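Local coordinates for leucyl-trna synthetase (Plasmodium falciparum, PDB 5FOC), which probably removes wrongly attached amino acids from tRNA in this editing domain, part of an enzyme that attaches leucine to its cognate tRNA, at residues T93-D97 with V212-K217; I169-I175 with I199-K203. The protein carries 2 engineered substitutions. All coordinates share one frame; numbering follows the deposited sequence.

After helix 18-35 the chain passes a long unmodelled region and reappears in 93-97, which meets 212-217 more than a hundred residues later; interaction 1 thereby closes a large loop against strand 216-219 at the side of the main mixed sheet. Interaction 2 forms within that loop, where 199-203 returns to 169-175 and builds a separate parallel pair of short strands. Seven unmodelled residues then separate 199-203 from the approach to 212-217. The two contacts meet at Lys172, whose side chain packs on Thr96 and Phe213; its NZ, salt-bridged to Glu102, makes a weak bond to the carbonyl of Asp97. Phe213 also packs on Ile175. Helix 172-178 thus joins both contacts.

Interaction 1. Residues T93-D97 with V212-K217; sequences TFFTD and VFILNK
Residues 93-97 run antiparallel to 212-217, with the CA atoms of Phe95 and Asn216 only 4.7 Å apart. The contact lies in the editing domain of this class I synthetase, where an irregular loop runs alongside the approach to strand 216-219; that strand pairs on with strand 146-152 of the mixed sheet. Thr96 supplies both direct bonds at one end. Its N donates to Ile214 O at 2.9 Å, while its OG1 accepts from Ile214 N over 2.9 Å in a nearly straight bond of 170°. Since OG1 sits beside Thr96's own backbone N, anti to the carbonyl carbon, one residue grips both polar backbone atoms of Ile214. At the other end Phe94 O approaches Lys217 N at a poor angle, and that N donates instead to the side chain of the preceding residue, Asn216 OD1, at 3.0 Å.

Lys217 leaves the backbone extended and then bends at chi3, which brings its ammonium over the face of Phe94: NZ is 4.6 Å from the ring centroid and 15° off the normal. Tyr146 gives the same lysine a second cation-pi partner, and Thr93 O, in a poorly ordered residue, a weak hydrogen bond. The ring of Phe95 leads away from this contact to meet Trp110 edge-to-face and to pack on helix 18-35. Thr96 CB meets the edge of the Phe213 ring, 3.9 Å from CD1. Two waters complete the junction. One donates to the carbonyls of Thr96 and Ile214; the other lies 2.6 Å from Thr96 OG1 and donates to Val212 O at 3.1 Å.

Interaction 2. Residues I169-I175 with I199-K203; sequences IMTKEEI and IPLLK
Lys203 CG stands between its own backbone N and carbonyl carbon (chi1 66°), and the chain runs on extended from there, so that the lysine stretches across Ile169 and Thr171. Its CB rests 3.6 Å from Ile169 CG2, and farther along CE lies 3.8 Å from Thr171 CG2. Leu202 behaves differently: with CG anti to the backbone N (chi1 172°) its CD1 reaches to 3.7 Å from Lys172 N, at the first turn of helix 172-178, and also touches Ile175 CD1. The sulfur of Met170 meets the Pro200 ring at CB. The ring of Pro200 in turn slants across Ile175, whose CG1 comes within 3.7 Å of Pro200 CG.

These side chains flank a short parallel beta pair, Ile169 beside Leu201 and Met170 beside Leu202. Met170 N donates to Leu201 O at 2.9 Å, and Lys203 N returns a bond of 3.0 Å to Met170 O. The side chains of Ile169 and Leu201 share one face of the pair, those of Met170 and Leu202 the other.

The first strand passes directly into the helix through a capping box: Glu174 N donates to Thr171 OG1, and Thr171 N to Glu174 OE1 at 3.0 Å, from above the carboxylate plane. A water donates to Ile169 O and to the same OE1, and weakly accepts from Lys203 NZ; another links Lys172 N to Lys203 O. Lys172 itself points elsewhere, to a salt bridge with Glu102. Glu174 OE1 and Lys203 NZ are 4.9 Å apart: the two opposite charges do not touch, and the water between them is held only weakly by NZ, so any attraction is probably modest beside the backbone bonds and apolar packing.

Interaction 1. Residues T93-D97 with V212-K217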
loop_
_atom_site.group_PDB
_atom_site.type_symbol
_atom_site.label_atom_id
_atom_site.label_comp_id
_atom_site.label_asym_id
_atom_site.label_seq_id
_atom_site.Cartn_x
_atom_site.Cartn_y
_atom_site.Cartn_z
ATOM N N THR A 93 -7.631 21.302 -8.502
ATOM C CA THR A 93 -6.745 20.129 -8.739
ATOM C C THR A 93 -6.638 19.122 -7.573
ATOM O O THR A 93 -5.997 18.064 -7.716
ATOM C CB THR A 93 -5.290 20.542 -9.144
ATOM O OG1 THR A 93 -4.707 21.353 -8.115
ATOM C CG2 THR A 93 -5.258 21.303 -10.464
ATOM N N PHE A 94 -7.259 19.441 -6.440
ATOM C CA PHE A 94 -7.273 18.557 -5.264
ATOM C C PHE A 94 -8.460 17.576 -5.174
ATOM O O PHE A 94 -8.342 16.519 -4.535
ATOM C CB PHE A 94 -7.203 19.392 -3.998
ATOM C CG PHE A 94 -5.873 20.034 -3.784
ATOM C CD1 PHE A 94 -4.841 19.336 -3.173
ATOM C CD2 PHE A 94 -5.641 21.336 -4.218
ATOM C CE1 PHE A 94 -3.617 19.939 -2.974
ATOM C CE2 PHE A 94 -4.413 21.953 -4.023
ATOM C CZ PHE A 94 -3.398 21.247 -3.404
ATOM N N PHE A 95 -9.593 17.935 -5.773
ATOM C CA PHE A 95 -10.793 17.077 -5.812
ATOM C C PHE A 95 -11.707 17.503 -6.952
ATOM O O PHE A 95 -11.706 18.663 -7.370
ATOM C CB PHE A 95 -11.530 17.037 -4.443
ATOM C CG PHE A 95 -12.071 18.374 -3.951
ATOM C CD1 PHE A 95 -13.316 18.816 -4.349
ATOM C CD2 PHE A 95 -11.378 19.119 -3.011
ATOM C CE1 PHE A 95 -13.830 20.024 -3.909
ATOM C CE2 PHE A 95 -11.895 20.338 -2.528
ATOM C CZ PHE A 95 -13.117 20.790 -2.976
ATOM N N THR A 96 -12.446 16.551 -7.487
ATOM C CA THR A 96 -13.411 16.849 -8.533
ATOM C C THR A 96 -14.479 17.816 -7.964
ATOM O O THR A 96 -15.088 17.560 -6.908
ATOM C CB THR A 96 -14.045 15.564 -9.048
ATOM O OG1 THR A 96 -13.026 14.673 -9.574
ATOM C CG2 THR A 96 -15.139 15.860 -10.092
ATOM N N ASP A 97 -14.661 18.953 -8.639
ATOM C CA ASP A 97 -15.640 19.940 -8.219
ATOM C C ASP A 97 -17.064 19.384 -8.259
ATOM O O ASP A 97 -17.421 18.584 -9.128
ATOM C CB ASP A 97 -15.566 21.192 -9.089
ATOM C CG ASP A 97 -14.278 21.944 -8.897
ATOM O OD1 ASP A 97 -13.266 21.562 -9.513
ATOM O OD2 ASP A 97 -14.276 22.902 -8.097
ATOM N N VAL A 212 -11.595 10.659 -14.064
ATOM C CA VAL A 212 -11.716 9.794 -12.890
ATOM C C VAL A 212 -12.327 10.704 -11.797
ATOM O O VAL A 212 -12.000 11.898 -11.698
ATOM C CB VAL A 212 -10.327 9.233 -12.483
ATOM C CG1 VAL A 212 -10.366 8.522 -11.154
ATOM C CG2 VAL A 212 -9.800 8.270 -13.529
ATOM N N PHE A 213 -13.225 10.151 -10.993
ATOM C CA PHE A 213 -13.822 10.901 -9.863
ATOM C C PHE A 213 -12.851 10.950 -8.702
ATOM O O PHE A 213 -12.567 9.904 -8.134
ATOM C CB PHE A 213 -15.123 10.206 -9.474
ATOM C CG PHE A 213 -15.941 10.886 -8.408
ATOM C CD1 PHE A 213 -15.854 12.248 -8.089
ATOM C CD2 PHE A 213 -16.864 10.120 -7.747
ATOM C CE1 PHE A 213 -16.625 12.795 -7.059
ATOM C CE2 PHE A 213 -17.655 10.668 -6.723
ATOM C CZ PHE A 213 -17.543 11.999 -6.407
ATOM N N ILE A 214 -12.318 12.136 -8.383
ATOM C CA ILE A 214 -11.303 12.252 -7.333
ATOM C C ILE A 214 -11.944 12.876 -6.086
ATOM O O ILE A 214 -12.396 14.006 -6.128
ATOM C CB ILE A 214 -10.082 13.089 -7.742
ATOM C CG1 ILE A 214 -9.411 12.497 -9.033
ATOM C CG2 ILE A 214 -9.039 13.160 -6.633
ATOM C CD1 ILE A 214 -9.049 11.026 -8.908
ATOM N N LEU A 215 -11.902 12.140 -4.986
ATOM C CA LEU A 215 -12.398 12.664 -3.742
ATOM C C LEU A 215 -11.439 13.586 -3.024
ATOM O O LEU A 215 -11.867 14.447 -2.266
ATOM C CB LEU A 215 -12.685 11.496 -2.827
ATOM C CG LEU A 215 -13.644 10.413 -3.318
ATOM C CD1 LEU A 215 -13.886 9.364 -2.236
ATOM C CD2 LEU A 215 -14.954 10.952 -3.837
ATOM N N ASN A 216 -10.150 13.338 -3.174
ATOM C CA ASN A 216 -9.107 14.117 -2.568
ATOM C C ASN A 216 -7.755 13.719 -3.149
ATOM O O ASN A 216 -7.605 12.650 -3.760
ATOM C CB ASN A 216 -9.117 13.920 -1.010
ATOM C CG ASN A 216 -8.913 15.197 -0.267
ATOM O OD1 ASN A 216 -8.304 16.134 -0.751
ATOM N ND2 ASN A 216 -9.481 15.247 0.983
ATOM N N LYS A 217 -6.782 14.587 -2.892
ATOM C CA LYS A 217 -5.391 14.390 -3.273
ATOM C C LYS A 217 -4.569 14.846 -2.068
ATOM O O LYS A 217 -4.659 16.006 -1.661
ATOM C CB LYS A 217 -5.074 15.201 -4.536
ATOM C CG LYS A 217 -3.644 15.132 -4.931
ATOM C CD LYS A 217 -3.373 15.979 -6.157
ATOM C CE LYS A 217 -3.079 17.414 -5.788
ATOM N NZ LYS A 217 -2.764 18.165 -7.043
HETATM O O HOH W 1 -14.747 15.182 -5.104
HETATM O O HOH W 2 -12.144 14.966 -12.007
#

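Interaction 2. Residues I169-I175 with I199-K203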
loop_
_atom_site.group_PDB
_atom_site.type_symbol
_atom_site.label_atom_id
_atom_site.label_comp_id
_atom_site.label_asym_id
_atom_site.label_seq_id
_atom_site.Cartn_x
_atom_site.Cartn_y
_atom_site.Cartn_z
ATOM N N ILE A 169 -18.249 3.444 -17.395
ATOM C CA ILE A 169 -18.424 4.896 -17.454
ATOM C C ILE A 169 -19.720 5.302 -16.704
ATOM O O ILE A 169 -20.812 5.007 -17.144
ATOM C CB ILE A 169 -18.423 5.392 -18.904
ATOM C CG1 ILE A 169 -17.079 5.036 -19.539
ATOM C CG2 ILE A 169 -18.651 6.899 -18.941
ATOM C CD1 ILE A 169 -17.038 5.071 -21.060
ATOM N N MET A 170 -19.583 5.983 -15.565
ATOM C CA MET A 170 -20.678 6.141 -14.630
ATOM C C MET A 170 -20.798 7.586 -14.209
ATOM O O MET A 170 -19.826 8.302 -14.181
ATOM C CB MET A 170 -20.411 5.207 -13.447
ATOM C CG MET A 170 -20.564 3.750 -13.850
ATOM S SD MET A 170 -19.878 2.537 -12.721
ATOM C CE MET A 170 -20.763 3.036 -11.309
ATOM N N THR A 171 -22.011 8.011 -13.850
ATOM C CA THR A 171 -22.205 9.325 -13.274
ATOM C C THR A 171 -21.696 9.300 -11.813
ATOM O O THR A 171 -21.493 8.246 -11.179
ATOM C CB THR A 171 -23.692 9.737 -13.264
ATOM O OG1 THR A 171 -24.429 8.862 -12.392
ATOM C CG2 THR A 171 -24.269 9.682 -14.661
ATOM N N LYS A 172 -21.537 10.490 -11.277
ATOM C CA LYS A 172 -21.088 10.667 -9.919
ATOM C C LYS A 172 -21.992 9.894 -8.937
ATOM O O LYS A 172 -21.511 9.152 -8.064
ATOM C CB LYS A 172 -21.055 12.157 -9.589
ATOM C CG LYS A 172 -19.868 12.580 -8.775
ATOM C CD LYS A 172 -19.777 14.102 -8.630
ATOM C CE LYS A 172 -18.970 14.748 -9.750
ATOM N NZ LYS A 172 -18.889 16.223 -9.612
ATOM N N GLU A 173 -23.295 10.030 -9.152
ATOM C CA GLU A 173 -24.289 9.373 -8.335
ATOM C C GLU A 173 -24.152 7.860 -8.455
ATOM O O GLU A 173 -24.135 7.163 -7.424
ATOM C CB GLU A 173 -25.674 9.847 -8.728
ATOM C CG GLU A 173 -26.776 9.403 -7.803
ATOM C CD GLU A 173 -27.991 10.296 -7.947
ATOM O OE1 GLU A 173 -27.857 11.526 -7.722
ATOM O OE2 GLU A 173 -29.067 9.777 -8.313
ATOM N N GLU A 174 -24.014 7.362 -9.707
ATOM C CA GLU A 174 -23.830 5.937 -9.938
ATOM C C GLU A 174 -22.586 5.401 -9.228
ATOM O O GLU A 174 -22.635 4.331 -8.667
ATOM C CB GLU A 174 -23.800 5.604 -11.434
ATOM C CG GLU A 174 -25.171 5.707 -12.074
ATOM C CD GLU A 174 -25.127 5.639 -13.583
ATOM O OE1 GLU A 174 -24.014 5.770 -14.202
ATOM O OE2 GLU A 174 -26.238 5.460 -14.150
ATOM N N ILE A 175 -21.489 6.142 -9.247
ATOM C CA ILE A 175 -20.237 5.722 -8.568
ATOM C C ILE A 175 -20.435 5.623 -7.049
ATOM O O ILE A 175 -20.068 4.614 -6.421
ATOM C CB ILE A 175 -19.052 6.675 -8.869
ATOM C CG1 ILE A 175 -18.745 6.583 -10.378
ATOM C CG2 ILE A 175 -17.786 6.331 -8.085
ATOM C CD1 ILE A 175 -17.795 7.641 -10.904
ATOM N N ILE A 199 -11.624 0.524 -10.834
ATOM C CA ILE A 199 -12.339 1.780 -10.596
ATOM C C ILE A 199 -13.096 2.167 -11.851
ATOM O O ILE A 199 -12.692 1.712 -12.939
ATOM C CB ILE A 199 -11.396 2.912 -10.153
ATOM C CG1 ILE A 199 -10.509 3.422 -11.314
ATOM C CG2 ILE A 199 -10.526 2.469 -8.966
ATOM C CD1 ILE A 199 -9.661 4.623 -10.949
ATOM N N PRO A 200 -14.140 2.978 -11.755
ATOM C CA PRO A 200 -14.867 3.482 -12.888
ATOM C C PRO A 200 -14.273 4.763 -13.418
ATOM O O PRO A 200 -13.440 5.391 -12.767
ATOM C CB PRO A 200 -16.237 3.766 -12.331
ATOM C CG PRO A 200 -15.957 4.147 -10.927
ATOM C CD PRO A 200 -14.812 3.325 -10.471
ATOM N N LEU A 201 -14.697 5.094 -14.633
ATOM C CA LEU A 201 -14.496 6.424 -15.246
ATOM C C LEU A 201 -15.770 7.237 -15.035
ATOM O O LEU A 201 -16.847 6.686 -15.001
ATOM C CB LEU A 201 -14.172 6.299 -16.734
ATOM C CG LEU A 201 -12.855 5.688 -17.180
ATOM C CD1 LEU A 201 -12.800 5.584 -18.705
ATOM C CD2 LEU A 201 -11.731 6.550 -16.601
ATOM N N LEU A 202 -15.617 8.544 -14.876
ATOM C CA LEU A 202 -16.686 9.473 -14.609
ATOM C C LEU A 202 -17.189 10.073 -15.921
ATOM O O LEU A 202 -16.406 10.378 -16.807
ATOM C CB LEU A 202 -16.174 10.570 -13.668
ATOM C CG LEU A 202 -17.022 11.784 -13.341
ATOM C CD1 LEU A 202 -18.188 11.435 -12.447
ATOM C CD2 LEU A 202 -16.158 12.892 -12.743
ATOM N N LYS A 203 -18.503 10.209 -16.085
ATOM C CA LYS A 203 -19.066 11.003 -17.223
ATOM C C LYS A 203 -19.834 12.205 -16.688
ATOM O O LYS A 203 -20.211 12.206 -15.490
ATOM C CB LYS A 203 -19.955 10.149 -18.115
ATOM C CG LYS A 203 -21.236 9.634 -17.481
ATOM C CD LYS A 203 -22.077 8.910 -18.527
ATOM C CE LYS A 203 -23.125 8.033 -17.864
ATOM N NZ LYS A 203 -24.081 7.429 -18.833
HETATM O O HOH W 3 -23.622 5.052 -16.800
HETATM O O HOH W 4 -21.941 12.881 -12.926
#